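Long-range contact in protein MpaA (Escherichia coli O157:H7, PDB 5HXD), which probably hydrolyses the gamma-D-glutamyl-diaminopimelic acid amide bond of murein tripeptide, as a zinc-dependent amidase of the M14 peptidase family: residues W106-V112 / V124-D130. Sequence-based numbering, arbitrary orientation.
Sequences WKEGETV and VVLLTGD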
loop_
_atom_site.group_PDB
_atom_site.type_symbol
_atom_site.label_atom_id
_atom_site.label_comp_id
_atom_site.label_asym_id
_atom_site.label_seq_id
_atom_site.Cartn_x
_atom_site.Cartn_y
_atom_site.Cartn_z
ATOM N N TRP A 106 -0.861 5.668 27.332
ATOM C CA TRP A 106 -1.710 4.681 26.656
ATOM C C TRP A 106 -3.044 4.538 27.355
ATOM O O TRP A 106 -3.098 4.362 28.569
ATOM C CB TRP A 106 -1.029 3.299 26.587
ATOM C CG TRP A 106 -1.839 2.257 25.803
ATOM C CD1 TRP A 106 -1.743 1.981 24.459
ATOM C CD2 TRP A 106 -2.854 1.377 26.312
ATOM N NE1 TRP A 106 -2.636 0.999 24.104
ATOM C CE2 TRP A 106 -3.331 0.609 25.218
ATOM C CE3 TRP A 106 -3.415 1.168 27.579
ATOM C CZ2 TRP A 106 -4.341 -0.357 25.359
ATOM C CZ3 TRP A 106 -4.429 0.207 27.715
ATOM C CH2 TRP A 106 -4.875 -0.544 26.607
ATOM N N LYS A 107 -4.118 4.596 26.576
ATOM C CA LYS A 107 -5.474 4.442 27.099
ATOM C C LYS A 107 -6.254 3.357 26.380
ATOM O O LYS A 107 -6.278 3.301 25.152
ATOM C CB LYS A 107 -6.236 5.768 27.009
ATOM C CG LYS A 107 -5.831 6.762 28.103
ATOM C CD LYS A 107 -5.909 6.112 29.485
ATOM C CE LYS A 107 -5.766 7.132 30.605
ATOM N NZ LYS A 107 -6.508 6.685 31.823
ATOM N N GLU A 108 -6.892 2.498 27.167
ATOM C CA GLU A 108 -7.725 1.410 26.646
ATOM C C GLU A 108 -8.971 1.925 25.946
ATOM O O GLU A 108 -9.402 3.034 26.200
ATOM C CB GLU A 108 -8.138 0.474 27.789
ATOM C CG GLU A 108 -8.802 -0.828 27.352
ATOM C CD GLU A 108 -9.338 -1.640 28.521
ATOM O OE1 GLU A 108 -8.580 -1.849 29.493
ATOM O OE2 GLU A 108 -10.520 -2.064 28.472
ATOM N N GLY A 109 -9.555 1.111 25.073
ATOM C CA GLY A 109 -10.867 1.401 24.510
ATOM C C GLY A 109 -10.798 1.809 23.055
ATOM O O GLY A 109 -10.185 1.131 22.234
ATOM N N GLU A 110 -11.402 2.941 22.731
ATOM C CA GLU A 110 -11.557 3.309 21.337
ATOM C C GLU A 110 -10.799 4.573 20.936
ATOM O O GLU A 110 -10.522 5.450 21.754
ATOM C CB GLU A 110 -13.046 3.466 21.014
ATOM C CG GLU A 110 -13.831 2.160 21.029
ATOM C CD GLU A 110 -15.334 2.364 20.821
ATOM O OE1 GLU A 110 -15.741 3.393 20.237
ATOM O OE2 GLU A 110 -16.115 1.491 21.256
ATOM N N THR A 111 -10.450 4.643 19.660
ATOM C CA THR A 111 -9.817 5.824 19.113
ATOM C C THR A 111 -10.542 6.104 17.815
ATOM O O THR A 111 -11.108 5.191 17.231
ATOM C CB THR A 111 -8.294 5.622 18.897
ATOM O OG1 THR A 111 -7.707 6.818 18.379
ATOM C CG2 THR A 111 -8.026 4.480 17.932
ATOM N N VAL A 112 -10.559 7.361 17.380
ATOM C CA VAL A 112 -11.288 7.754 16.170
ATOM C C VAL A 112 -10.396 8.541 15.211
ATOM O O VAL A 112 -9.710 9.471 15.611
ATOM C CB VAL A 112 -12.555 8.605 16.496
ATOM C CG1 VAL A 112 -13.667 7.732 17.082
ATOM C CG2 VAL A 112 -12.222 9.787 17.425
ATOM N N VAL A 124 -14.621 7.702 12.717
ATOM C CA VAL A 124 -14.369 6.291 12.439
ATOM C C VAL A 124 -13.632 5.593 13.584
ATOM O O VAL A 124 -12.475 5.901 13.882
ATOM C CB VAL A 124 -13.560 6.109 11.166
ATOM C CG1 VAL A 124 -13.566 4.637 10.771
ATOM C CG2 VAL A 124 -14.132 6.988 10.058
ATOM N N VAL A 125 -14.306 4.630 14.205
ATOM C CA VAL A 125 -13.798 3.981 15.412
ATOM C C VAL A 125 -12.747 2.894 15.126
ATOM O O VAL A 125 -12.904 2.080 14.208
ATOM C CB VAL A 125 -14.972 3.375 16.240
ATOM C CG1 VAL A 125 -14.458 2.509 17.394
ATOM C CG2 VAL A 125 -15.857 4.477 16.775
ATOM N N LEU A 126 -11.665 2.920 15.909
ATOM C CA LEU A 126 -10.676 1.844 15.932
ATOM C C LEU A 126 -10.388 1.434 17.367
ATOM O O LEU A 126 -10.783 2.120 18.305
ATOM C CB LEU A 126 -9.382 2.267 15.232
ATOM C CG LEU A 126 -9.395 2.441 13.706
ATOM C CD1 LEU A 126 -8.004 2.729 13.160
ATOM C CD2 LEU A 126 -9.975 1.219 13.035
ATOM N N LEU A 127 -9.696 0.314 17.537
ATOM C CA LEU A 127 -9.282 -0.149 18.868
ATOM C C LEU A 127 -7.809 0.243 19.264
ATOM O O LEU A 127 -6.927 0.391 18.406
ATOM C CB LEU A 127 -9.466 -1.672 18.945
ATOM C CG LEU A 127 -10.862 -2.297 18.815
ATOM C CD1 LEU A 127 -10.730 -3.787 18.872
ATOM C CD2 LEU A 127 -11.763 -1.848 19.932
ATOM N N THR A 128 -7.542 0.408 20.560
ATOM C CA THR A 128 -6.192 0.788 20.997
ATOM C C THR A 128 -5.365 -0.415 21.474
ATOM O O THR A 128 -4.210 -0.255 21.889
ATOM C CB THR A 128 -6.221 1.849 22.143
ATOM O OG1 THR A 128 -6.788 1.285 23.335
ATOM C CG2 THR A 128 -7.010 3.093 21.735
ATOM N N GLY A 129 -5.948 -1.614 21.402
ATOM C CA GLY A 129 -5.311 -2.809 21.934
ATOM C C GLY A 129 -5.937 -3.182 23.261
ATOM O O GLY A 129 -6.497 -2.341 23.958
ATOM N N ASP A 130 -5.889 -4.456 23.617
ATOM C CA ASP A 130 -6.494 -4.858 24.883
ATOM C C ASP A 130 -5.471 -4.685 26.002
ATOM O O ASP A 130 -5.778 -4.863 27.177
ATOM C CB ASP A 130 -7.015 -6.303 24.827
ATOM C CG ASP A 130 -5.970 -7.289 24.346
ATOM O OD1 ASP A 130 -4.845 -7.332 24.913
ATOM O OD2 ASP A 130 -6.287 -8.044 23.409
#
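Thr-128 sits at the centre of the loop end of this contact. Its chi1 is p, which brings Thr-128 OG1 2.8 Å from Lys-107 O, and the hydroxyl donates a hydrogen bond there. Thr-128 CG2 lies 4.0 Å from Thr-111 CB. The Thr-128 backbone is used as well: Thr-128 N donates to Gly-109 O (3.2 Å), and Thr-128 O accepts from Trp-106 NE1 (3.0 Å). Asn-100 ND2 bonds to the same carbonyl oxygen. Trp-106, with chi1 t, turns its indole edge to the 124-130 segment, and its CZ2 is 3.2 Å from Gly-129 O. Pro-132 also touches this side chain.

Residues 110-112 and 124-127, parts of strands 110-114 and 122-127, pair antiparallel. Thr-111 and Leu-126 form the hydrogen-bonded pair, with 2.9 Å from Thr-111 N to Leu-126 O and 2.7 Å from Leu-126 N to Thr-111 O. Both side chains are buried on one face, where Thr-111 CG2 meets Leu-126 CB at 3.7 Å. The other face carries Glu-110, Val-112, Val-125 and Leu-127. There Val-112 CG1 packs on Val-125 CG2 at 3.9 Å. Glu-110 (chi1 m, chi2 t) stands out from this face, its OE1 3.2 Å from Val-125 CG1. Leu-126 lies near the predicted zinc ligand His-49 and touches Gly-11 of the second subunit. This is an antiparallel beta hairpin near the probable active site of an M14 carboxypeptidase-like enzyme.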